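Local coordinates for protein DNA polymerase (Bacillus phage phi29, PDB 2PY5) that replicates viral DNA from a protein primer by strand displacement, with high processivity and fidelity, and proofreads its product with a 3'-5' exonuclease, at residues Y281-Q286 with F353-G358; L328-L333 with G430-A435; W25-M30 with L44-A49; L52-D57 with I115-Y120. The protein carries 2 engineered substitutions. One frame throughout, in Å; residues are numbered along the deposited sequence.

Interaction 1 (Y281-Q286 with F353-G358); sequences YPLHIQ and FKATTG
Tyr-281 and Lys-354 carry the same first torsion, CG anti to the carbonyl carbon (chi1 -70° and -55°), and run side by side in the same direction beside two neighbouring strands of an antiparallel sheet. Lys-354 CG thereby settles over one face of the tyrosine ring in a CH-pi contact, 3.6 Å from Tyr-281 CE2 and offset toward the rim. Leu-283 and Phe-353 form a hydrogen-bonded antiparallel pair, in which Phe-353 N donates a sound bond to Leu-283 O (2.8 Å). The return bond from Leu-283 N to Phe-353 O is weak at 3.5 Å. Phe-353 O is also approached by Tyr-281 CA (3.2 Å) in a CA-H...O contact, and strand pairing continues from Ile-285 to Leu-351.

Leu-283 and Phe-353 share one face of the sheet, covered by Phe-432 and Pro-428 of helix 427-447. Ile-285 sends CD1 across to Phe-353 CE1 at 4.0 Å, obliquely to the ring. Strand 353-356 ends at Thr-356, which binds single-stranded DNA and is essential for exonucleolysis. Past the bridge, apolar side chains extend the contact: Ala-355 CB rests 3.6 Å from Leu-283 CD1 and 3.9 Å from Pro-282 CG.

Interaction 2 (L328-L333 with G430-A435); sequences LSNVDL and GVFITA
Ser-329, the N-cap of helix 330-339, has its OG gripped twice by Asp-332 and touching Ala-435 CB at 3.4 Å. This OG accepts from Asp-332 N (3.1 Å, nearly straight at 169°) and donates to Asp-332 OD2 at 2.7 Å, meeting that oxygen from above the carboxylate plane. The cap depends on OG standing between the backbone N and the carbonyl carbon (chi1 74°), which turns it toward the first helical turn. Asp-332 OD2 has a second partner, a salt bridge from Arg-438, a residue probably involved in binding template-primer structures. The Asp-332 carboxylate is thus tied to helix 427-447, and the nearby positive charge would be expected to stabilise its ionised form.

No hydrogen bond links the two segments directly; around the cap, they meet through side chains. Ser-329 CB lies over one face of the Phe-432 ring, 3.8 Å from CZ and offset toward the rim, in a CH-pi contact. Alongside it, Val-431 CG1 also reaches this CB. Ala-435 CB faces the polar pair itself, with Asp-332 OD2 3.4 Å away, and Val-331 CB packs against the same methyl at 4.1 Å. Here the backbones are close, Val-331 CA lying 6.2 Å from Ala-435 CA.

Asn-330 completes the arrangement. Its side chain crosses that of Phe-432 at about a right angle, the amide plane turned 40° from the ring plane. OD1 is hydrogen-bonded to His-284 N in the adjacent strand, and the same oxygen lies in the plane of the Phe-432 ring at its edge, 3.2 Å from CE2.

Interaction 3 (W25-M30 with L44-A49); sequences WAYGYM and LDEFMA. With EDO (1,2-ethanediol), chain P.
Tyr-27 and Phe-47 make the tight part of this contact, where helix 44-49 lies on strand 26-30, the two running 25° from parallel. Phe-47 CB sits over one face of the tyrosine ring, 3.7 Å from CG, and Phe-47 CD1 closes on Tyr-27 CD1 at 3.4 Å. The two rings are neither stacked nor edge-to-face, their planes inclined at 47°. Further along the strand, Tyr-29 CD2 meets Phe-47 CE1 more loosely at 4.3 Å, while Phe-13 of the neighbouring strand packs edge-to-face with Phe-47.

The solvent side is polar and much thinner. Tyr-27 OH donates a short bond, 2.6 Å, to Glu-46 OE1, met on the anti side of the carboxylate and 22° out of its plane. Tyrosine ring and carboxylate planes stand almost perpendicular, and OE1 of this exposed glutamate lies in the ring plane at its edge. On the adjacent Asp-45, OD2 accepts from O2 of a 1,2-ethanediol, probably from the crystallisation liquor, at 2.6 Å; the diol is also bonded to Ser-43 OG.

Behind the aromatic layer, Gly-28 pairs through its backbone with Ala-12, an engineered residue at a position essential for exonucleolysis. Helix 44-54, packed against the antiparallel strands 8-15, 24-31 and 38-41 of a mixed sheet, fits the ribonuclease H-like fold of proofreading exonuclease domains.

Interaction 4 (L52-D57 with I115-Y120); sequences LKVQAD and IHTVIY
Thr-117 first meets the segment through a water that donates both to its OG1 and, at 2.8 Å, to Leu-52 O; the same water accepts a weak bond from Gln-55 N. Thr-117 OG1 is also hydrogen-bonded to Val-51 O, so this threonine serves the end of helix 44-54. Val-54 follows, with CG1 3.9 Å from Thr-117 OG1. At Gln-55 the chain leaves the helix with positive phi (48°), and its CA comes 3.3 Å from His-116 O in a CA-H...O contact. The extended side chain crosses Ile-115, whose CD1 touches the amide at OE1 (3.5 Å). A water bonded to His-116 N is placed to donate to the same OE1.

Ala-56 then makes the bond that starts strand pairing: its O accepts from Val-118 N at 3.1 Å, nearly along the C=O axis. Asp-57 completes a parallel bridge with Val-118. Its carboxylate forms a salt bridge with Arg-6 and shares a water with Tyr-120 OH, OD1 standing 3.0 Å from that water. Tyr-120 also packs on a guanine of the bound DNA. Such a helix, turning through a short link into a parallel strand pair, fits the ribonuclease H-like fold of the exonuclease domain.

How the interactions relate
The four contacts fall into two pairs. Interactions 1 and 2, with centres 10 Å apart, belong to the polymerization region and touch: Gln-286 N probably bonds to Leu-328 O at 2.8 Å. Interactions 3 and 4 belong to the exonuclease region and use opposite ends of helix 44-54 against the same sheet, their centres 14 Å apart. Between the pairs, centres are 44 to 54 Å apart. The essential exonuclease positions Ala-12 and Ala-66, both engineered, lie about 5 Å from Gly-28 and about 8 Å from Phe-47 of interaction 3. Nearest atoms of the bound DNA are about 4 and about 3 Å from interactions 3 and 4, against about 12 and about 8 Å for interactions 1 and 2.

Interaction 1 (Y281-Q286 with F353-G358)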
# COMPACT_ATOMS: atom_id res chain seq x y z
N TYR F 281 5.54 25.46 20.91
CA TYR F 281 5.19 25.03 19.55
C TYR F 281 6.49 24.66 18.84
O TYR F 281 6.92 25.38 17.93
CB TYR F 281 4.46 26.13 18.78
CG TYR F 281 3.06 26.42 19.28
CD1 TYR F 281 2.86 27.14 20.43
CD2 TYR F 281 1.94 25.99 18.58
CE1 TYR F 281 1.59 27.39 20.90
CE2 TYR F 281 0.66 26.26 19.03
CZ TYR F 281 0.50 26.96 20.21
OH TYR F 281 -0.78 27.26 20.70
N PRO F 282 7.15 23.58 19.29
CA PRO F 282 8.53 23.25 18.91
C PRO F 282 8.73 22.56 17.54
O PRO F 282 9.90 22.38 17.11
CB PRO F 282 8.98 22.33 20.04
CG PRO F 282 7.74 21.58 20.37
CD PRO F 282 6.64 22.61 20.27
N LEU F 283 7.63 22.19 16.88
CA LEU F 283 7.66 21.62 15.53
C LEU F 283 7.07 22.62 14.56
O LEU F 283 6.18 23.39 14.90
CB LEU F 283 6.87 20.32 15.44
CG LEU F 283 7.34 19.15 16.30
CD1 LEU F 283 6.45 17.94 16.08
CD2 LEU F 283 8.82 18.80 16.07
N HIS F 284 7.53 22.59 13.31
CA HIS F 284 6.96 23.50 12.34
C HIS F 284 7.10 22.97 10.92
O HIS F 284 7.88 22.07 10.67
CB HIS F 284 7.54 24.92 12.44
CG HIS F 284 8.95 25.09 11.92
ND1 HIS F 284 10.07 24.76 12.64
CD2 HIS F 284 9.40 25.65 10.76
CE1 HIS F 284 11.15 25.05 11.93
NE2 HIS F 284 10.77 25.59 10.79
N ILE F 285 6.31 23.57 10.04
CA ILE F 285 6.41 23.38 8.58
C ILE F 285 6.74 24.77 8.05
O ILE F 285 6.05 25.73 8.36
CB ILE F 285 5.11 22.81 7.99
CG1 ILE F 285 4.92 21.35 8.43
CG2 ILE F 285 5.13 22.89 6.43
CD1 ILE F 285 3.54 20.76 8.13
N GLN F 286 7.80 24.84 7.25
CA GLN F 286 8.31 26.11 6.69
C GLN F 286 8.12 26.08 5.18
O GLN F 286 8.56 25.14 4.53
CB GLN F 286 9.79 26.26 7.02
CG GLN F 286 10.47 27.53 6.49
CD GLN F 286 10.01 28.79 7.23
OE1 GLN F 286 10.29 28.95 8.44
NE2 GLN F 286 9.36 29.69 6.51
N PHE F 353 3.48 23.95 15.56
CA PHE F 353 2.63 22.98 16.27
C PHE F 353 3.15 22.69 17.67
O PHE F 353 4.33 22.50 17.88
CB PHE F 353 2.59 21.64 15.52
CG PHE F 353 2.15 21.75 14.09
CD1 PHE F 353 3.08 22.03 13.10
CD2 PHE F 353 0.83 21.59 13.74
CE1 PHE F 353 2.70 22.15 11.78
CE2 PHE F 353 0.45 21.71 12.40
CZ PHE F 353 1.40 22.00 11.44
N LYS F 354 2.21 22.55 18.59
CA LYS F 354 2.49 21.86 19.83
C LYS F 354 2.93 20.44 19.54
O LYS F 354 2.63 19.89 18.46
CB LYS F 354 1.26 21.85 20.74
CG LYS F 354 0.70 23.22 21.02
CD LYS F 354 -0.44 23.19 22.03
CE LYS F 354 -1.76 22.93 21.38
NZ LYS F 354 -2.86 23.43 22.28
N ALA F 355 3.62 19.82 20.48
CA ALA F 355 4.13 18.49 20.25
C ALA F 355 4.38 17.72 21.52
O ALA F 355 4.61 18.30 22.60
CB ALA F 355 5.41 18.58 19.42
N THR F 356 4.33 16.40 21.38
CA THR F 356 4.53 15.51 22.51
C THR F 356 4.96 14.14 22.00
O THR F 356 4.73 13.80 20.82
CB THR F 356 3.25 15.38 23.35
OG1 THR F 356 3.56 14.72 24.58
CG2 THR F 356 2.18 14.62 22.60
N THR F 357 5.58 13.37 22.88
CA THR F 357 5.83 11.97 22.63
C THR F 357 4.72 11.19 23.31
O THR F 357 3.99 11.74 24.14
CB THR F 357 7.20 11.53 23.19
OG1 THR F 357 7.21 11.65 24.63
CG2 THR F 357 8.30 12.35 22.56
N GLY F 358 4.56 9.92 22.95
CA GLY F 358 3.70 9.02 23.70
C GLY F 358 2.24 8.88 23.30
O GLY F 358 1.50 8.10 23.94

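Interaction 2 (L328-L333 with G430-A435)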
# COMPACT_ATOMS: atom_id res chain seq x y z
N LEU F 328 8.38 22.28 4.04
CA LEU F 328 9.18 21.26 4.72
C LEU F 328 8.92 21.23 6.21
O LEU F 328 8.93 22.27 6.86
CB LEU F 328 10.69 21.53 4.52
CG LEU F 328 11.18 21.57 3.06
CD1 LEU F 328 12.62 21.98 3.02
CD2 LEU F 328 11.01 20.21 2.43
N SER F 329 8.72 20.03 6.74
CA SER F 329 8.79 19.85 8.19
C SER F 329 10.16 20.31 8.69
O SER F 329 11.15 20.31 7.95
CB SER F 329 8.58 18.38 8.55
OG SER F 329 9.72 17.58 8.23
N ASN F 330 10.27 20.66 9.97
CA ASN F 330 11.58 21.07 10.48
C ASN F 330 12.63 19.94 10.38
O ASN F 330 13.82 20.21 10.24
CB ASN F 330 11.50 21.61 11.93
CG ASN F 330 10.89 20.62 12.92
OD1 ASN F 330 9.67 20.50 13.00
ND2 ASN F 330 11.75 19.94 13.69
N VAL F 331 12.16 18.70 10.45
CA VAL F 331 13.03 17.54 10.34
C VAL F 331 13.65 17.54 8.91
O VAL F 331 14.86 17.40 8.75
CB VAL F 331 12.25 16.25 10.57
CG1 VAL F 331 13.14 15.05 10.31
CG2 VAL F 331 11.71 16.19 12.02
N ASP F 332 12.80 17.66 7.91
CA ASP F 332 13.28 17.69 6.51
C ASP F 332 14.12 18.92 6.21
O ASP F 332 15.12 18.84 5.47
CB ASP F 332 12.10 17.62 5.54
CG ASP F 332 11.37 16.30 5.60
OD1 ASP F 332 11.98 15.27 5.29
OD2 ASP F 332 10.16 16.29 5.92
N LEU F 333 13.74 20.05 6.79
CA LEU F 333 14.44 21.32 6.57
C LEU F 333 15.86 21.25 7.16
O LEU F 333 16.84 21.67 6.53
CB LEU F 333 13.65 22.47 7.20
CG LEU F 333 14.35 23.82 7.13
CD1 LEU F 333 14.54 24.28 5.68
CD2 LEU F 333 13.57 24.86 7.92
N GLY F 430 0.77 12.77 9.95
CA GLY F 430 1.34 12.02 8.84
C GLY F 430 2.64 12.63 8.34
O GLY F 430 3.63 11.94 8.09
N VAL F 431 2.64 13.95 8.18
CA VAL F 431 3.82 14.67 7.70
C VAL F 431 5.04 14.33 8.56
O VAL F 431 6.12 14.01 8.06
CB VAL F 431 3.59 16.19 7.70
CG1 VAL F 431 4.90 16.95 7.60
CG2 VAL F 431 2.59 16.58 6.58
N PHE F 432 4.87 14.37 9.89
CA PHE F 432 5.99 14.14 10.78
C PHE F 432 6.36 12.68 11.01
O PHE F 432 7.52 12.36 11.23
CB PHE F 432 5.75 14.87 12.10
CG PHE F 432 6.10 16.32 12.03
CD1 PHE F 432 5.17 17.25 11.58
CD2 PHE F 432 7.38 16.75 12.35
CE1 PHE F 432 5.53 18.59 11.50
CE2 PHE F 432 7.72 18.09 12.24
CZ PHE F 432 6.80 19.01 11.82
N ILE F 433 5.39 11.79 10.90
CA ILE F 433 5.72 10.38 11.04
C ILE F 433 6.63 9.96 9.89
O ILE F 433 7.67 9.31 10.13
CB ILE F 433 4.48 9.50 11.15
CG1 ILE F 433 3.79 9.69 12.52
CG2 ILE F 433 4.85 8.00 10.95
CD1 ILE F 433 2.38 9.12 12.59
N THR F 434 6.29 10.35 8.66
CA THR F 434 7.13 9.97 7.51
C THR F 434 8.47 10.75 7.52
O THR F 434 9.51 10.20 7.15
CB THR F 434 6.42 10.11 6.19
OG1 THR F 434 6.11 11.49 5.95
CG2 THR F 434 5.15 9.26 6.15
N ALA F 435 8.45 12.00 8.01
CA ALA F 435 9.68 12.80 8.10
C ALA F 435 10.69 12.18 9.05
O ALA F 435 11.85 12.02 8.73
CB ALA F 435 9.37 14.26 8.51

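Interaction 3 (W25-M30 with L44-A49)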
# COMPACT_ATOMS: atom_id res chain seq x y z
N TRP F 25 -17.09 -16.56 -17.33
CA TRP F 25 -17.39 -17.97 -17.62
C TRP F 25 -17.65 -18.80 -16.37
O TRP F 25 -18.15 -19.91 -16.46
CB TRP F 25 -16.33 -18.62 -18.52
CG TRP F 25 -14.94 -18.76 -17.93
CD1 TRP F 25 -13.89 -17.93 -18.15
CD2 TRP F 25 -14.46 -19.82 -17.10
NE1 TRP F 25 -12.77 -18.40 -17.51
CE2 TRP F 25 -13.09 -19.56 -16.85
CE3 TRP F 25 -15.03 -20.98 -16.55
CZ2 TRP F 25 -12.30 -20.39 -16.05
CZ3 TRP F 25 -14.24 -21.81 -15.76
CH2 TRP F 25 -12.89 -21.51 -15.52
N ALA F 26 -17.30 -18.25 -15.20
CA ALA F 26 -17.63 -18.89 -13.93
C ALA F 26 -17.81 -17.86 -12.83
O ALA F 26 -17.15 -16.83 -12.84
CB ALA F 26 -16.56 -19.90 -13.52
N TYR F 27 -18.73 -18.13 -11.91
CA TYR F 27 -18.85 -17.38 -10.67
C TYR F 27 -18.85 -18.35 -9.50
O TYR F 27 -19.20 -19.53 -9.65
CB TYR F 27 -20.14 -16.55 -10.63
CG TYR F 27 -21.41 -17.36 -10.43
CD1 TYR F 27 -21.81 -17.79 -9.15
CD2 TYR F 27 -22.22 -17.72 -11.51
CE1 TYR F 27 -22.99 -18.54 -8.97
CE2 TYR F 27 -23.39 -18.45 -11.32
CZ TYR F 27 -23.76 -18.87 -10.04
OH TYR F 27 -24.92 -19.61 -9.85
N GLY F 28 -18.50 -17.84 -8.33
CA GLY F 28 -18.66 -18.57 -7.09
C GLY F 28 -19.07 -17.59 -6.02
O GLY F 28 -18.60 -16.44 -6.02
N TYR F 29 -19.95 -18.03 -5.13
CA TYR F 29 -20.20 -17.34 -3.86
C TYR F 29 -20.19 -18.30 -2.70
O TYR F 29 -20.54 -19.45 -2.85
CB TYR F 29 -21.50 -16.51 -3.88
CG TYR F 29 -22.80 -17.28 -3.98
CD1 TYR F 29 -23.32 -17.97 -2.87
CD2 TYR F 29 -23.52 -17.30 -5.16
CE1 TYR F 29 -24.53 -18.67 -2.95
CE2 TYR F 29 -24.73 -17.99 -5.25
CZ TYR F 29 -25.23 -18.67 -4.13
OH TYR F 29 -26.41 -19.37 -4.20
N MET F 30 -19.77 -17.82 -1.53
CA MET F 30 -19.70 -18.64 -0.32
C MET F 30 -20.01 -17.76 0.89
O MET F 30 -19.41 -16.71 1.06
CB MET F 30 -18.30 -19.27 -0.17
CG MET F 30 -18.14 -20.09 1.10
SD MET F 30 -16.60 -21.01 1.22
CE MET F 30 -16.93 -22.39 0.14
N LEU F 44 -23.27 -15.28 -15.60
CA LEU F 44 -23.37 -14.00 -14.89
C LEU F 44 -24.82 -13.62 -14.66
O LEU F 44 -25.16 -13.08 -13.61
CB LEU F 44 -22.64 -12.87 -15.63
CG LEU F 44 -22.59 -11.51 -14.93
CD1 LEU F 44 -22.01 -11.64 -13.50
CD2 LEU F 44 -21.77 -10.49 -15.70
N ASP F 45 -25.69 -13.89 -15.63
CA ASP F 45 -27.11 -13.61 -15.45
C ASP F 45 -27.65 -14.31 -14.21
O ASP F 45 -28.38 -13.72 -13.43
CB ASP F 45 -27.92 -14.08 -16.65
CG ASP F 45 -27.84 -13.15 -17.86
OD1 ASP F 45 -27.44 -11.98 -17.71
OD2 ASP F 45 -28.24 -13.59 -18.98
N GLU F 46 -27.29 -15.58 -14.05
CA GLU F 46 -27.71 -16.35 -12.89
C GLU F 46 -27.17 -15.73 -11.60
O GLU F 46 -27.90 -15.60 -10.61
CB GLU F 46 -27.21 -17.77 -13.04
CG GLU F 46 -27.73 -18.71 -11.99
CD GLU F 46 -27.34 -20.12 -12.30
OE1 GLU F 46 -26.22 -20.53 -11.94
OE2 GLU F 46 -28.17 -20.83 -12.94
N PHE F 47 -25.88 -15.38 -11.62
CA PHE F 47 -25.23 -14.79 -10.44
C PHE F 47 -25.93 -13.49 -10.06
O PHE F 47 -26.27 -13.25 -8.88
CB PHE F 47 -23.76 -14.48 -10.74
CG PHE F 47 -23.05 -13.80 -9.58
CD1 PHE F 47 -22.68 -14.54 -8.45
CD2 PHE F 47 -22.75 -12.44 -9.61
CE1 PHE F 47 -22.05 -13.93 -7.36
CE2 PHE F 47 -22.11 -11.83 -8.52
CZ PHE F 47 -21.76 -12.60 -7.40
N MET F 48 -26.14 -12.63 -11.04
CA MET F 48 -26.71 -11.31 -10.77
C MET F 48 -28.18 -11.39 -10.30
O MET F 48 -28.63 -10.57 -9.49
CB MET F 48 -26.58 -10.39 -11.99
CG MET F 48 -25.15 -10.02 -12.28
SD MET F 48 -24.29 -9.18 -10.92
CE MET F 48 -25.29 -7.69 -10.71
N ALA F 49 -28.95 -12.35 -10.81
CA ALA F 49 -30.29 -12.57 -10.28
C ALA F 49 -30.23 -12.84 -8.77
O ALA F 49 -31.04 -12.32 -8.01
CB ALA F 49 -31.00 -13.73 -11.02
C1 EDO P . -29.23 -17.21 -17.82
O1 EDO P . -28.59 -18.12 -16.93
C2 EDO P . -28.30 -16.84 -18.98
O2 EDO P . -28.93 -15.90 -19.86

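Interaction 4 (L52-D57 with I115-Y120)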
# COMPACT_ATOMS: atom_id res chain seq x y z
N LEU F 52 -29.38 -9.67 -6.81
CA LEU F 52 -30.48 -8.73 -6.66
C LEU F 52 -31.44 -9.13 -5.56
O LEU F 52 -32.09 -8.28 -4.97
CB LEU F 52 -31.21 -8.50 -7.97
CG LEU F 52 -30.42 -7.89 -9.11
CD1 LEU F 52 -31.34 -7.63 -10.32
CD2 LEU F 52 -29.69 -6.62 -8.72
N LYS F 53 -31.50 -10.43 -5.27
CA LYS F 53 -32.43 -10.95 -4.28
C LYS F 53 -31.83 -11.18 -2.90
O LYS F 53 -32.57 -11.21 -1.92
CB LYS F 53 -33.04 -12.27 -4.77
CG LYS F 53 -34.21 -12.09 -5.70
CD LYS F 53 -34.77 -13.45 -6.11
CE LYS F 53 -36.17 -13.32 -6.68
NZ LYS F 53 -36.59 -14.59 -7.35
N VAL F 54 -30.50 -11.33 -2.83
CA VAL F 54 -29.87 -11.85 -1.59
C VAL F 54 -29.80 -10.83 -0.46
O VAL F 54 -29.67 -11.22 0.70
CB VAL F 54 -28.47 -12.49 -1.87
CG1 VAL F 54 -27.43 -11.45 -2.23
CG2 VAL F 54 -28.01 -13.37 -0.70
N GLN F 55 -29.92 -9.54 -0.77
CA GLN F 55 -29.93 -8.49 0.28
C GLN F 55 -28.77 -8.70 1.26
O GLN F 55 -28.98 -8.76 2.48
CB GLN F 55 -31.26 -8.48 1.06
CG GLN F 55 -32.49 -8.22 0.22
CD GLN F 55 -33.69 -7.91 1.07
OE1 GLN F 55 -33.64 -7.04 1.95
NE2 GLN F 55 -34.80 -8.61 0.83
N ALA F 56 -27.56 -8.82 0.71
CA ALA F 56 -26.39 -9.14 1.51
C ALA F 56 -25.22 -8.21 1.24
O ALA F 56 -25.27 -7.31 0.39
CB ALA F 56 -25.97 -10.61 1.28
N ASP F 57 -24.15 -8.43 1.98
CA ASP F 57 -22.89 -7.79 1.74
C ASP F 57 -21.97 -8.79 1.04
O ASP F 57 -21.70 -9.86 1.58
CB ASP F 57 -22.25 -7.40 3.07
CG ASP F 57 -22.99 -6.29 3.79
OD1 ASP F 57 -23.92 -5.69 3.21
OD2 ASP F 57 -22.61 -6.01 4.96
N ILE F 115 -34.26 -2.43 0.18
CA ILE F 115 -33.77 -3.62 -0.49
C ILE F 115 -32.53 -3.27 -1.31
O ILE F 115 -32.61 -2.54 -2.29
CB ILE F 115 -34.82 -4.22 -1.46
CG1 ILE F 115 -36.19 -4.37 -0.79
CG2 ILE F 115 -34.30 -5.56 -2.05
CD1 ILE F 115 -36.16 -5.16 0.51
N HIS F 116 -31.39 -3.81 -0.90
CA HIS F 116 -30.16 -3.58 -1.63
C HIS F 116 -29.11 -4.63 -1.34
O HIS F 116 -29.17 -5.30 -0.32
CB HIS F 116 -29.61 -2.17 -1.34
CG HIS F 116 -28.96 -1.99 0.01
ND1 HIS F 116 -29.60 -2.20 1.21
CD2 HIS F 116 -27.72 -1.53 0.32
CE1 HIS F 116 -28.78 -1.92 2.20
NE2 HIS F 116 -27.63 -1.51 1.69
N THR F 117 -28.14 -4.74 -2.24
CA THR F 117 -26.98 -5.58 -2.05
C THR F 117 -25.77 -4.71 -2.24
O THR F 117 -25.67 -3.98 -3.24
CB THR F 117 -26.97 -6.77 -3.03
OG1 THR F 117 -28.07 -7.64 -2.70
CG2 THR F 117 -25.62 -7.55 -2.97
N VAL F 118 -24.86 -4.76 -1.27
CA VAL F 118 -23.62 -3.96 -1.29
C VAL F 118 -22.46 -4.87 -1.60
O VAL F 118 -22.38 -5.98 -1.08
CB VAL F 118 -23.36 -3.16 0.00
CG1 VAL F 118 -22.23 -2.13 -0.23
CG2 VAL F 118 -24.63 -2.45 0.48
N ILE F 119 -21.58 -4.43 -2.49
CA ILE F 119 -20.43 -5.18 -2.90
C ILE F 119 -19.18 -4.39 -2.53
O ILE F 119 -19.00 -3.24 -2.97
CB ILE F 119 -20.45 -5.44 -4.42
CG1 ILE F 119 -21.83 -5.98 -4.84
CG2 ILE F 119 -19.37 -6.46 -4.79
CD1 ILE F 119 -21.97 -6.31 -6.33
N TYR F 120 -18.32 -5.04 -1.76
CA TYR F 120 -17.08 -4.46 -1.26
C TYR F 120 -15.84 -5.13 -1.84
O TYR F 120 -15.91 -6.21 -2.44
CB TYR F 120 -17.06 -4.59 0.24
CG TYR F 120 -18.13 -3.82 0.98
CD1 TYR F 120 -19.12 -4.49 1.67
CD2 TYR F 120 -18.11 -2.44 1.04
CE1 TYR F 120 -20.07 -3.80 2.39
CE2 TYR F 120 -19.08 -1.73 1.73
CZ TYR F 120 -20.05 -2.43 2.42
OH TYR F 120 -21.03 -1.77 3.15
O HOH W 1 -30.85 -7.33 -2.60
O HOH W 2 -31.67 -5.02 1.90
O HOH W 3 -23.47 -2.91 4.14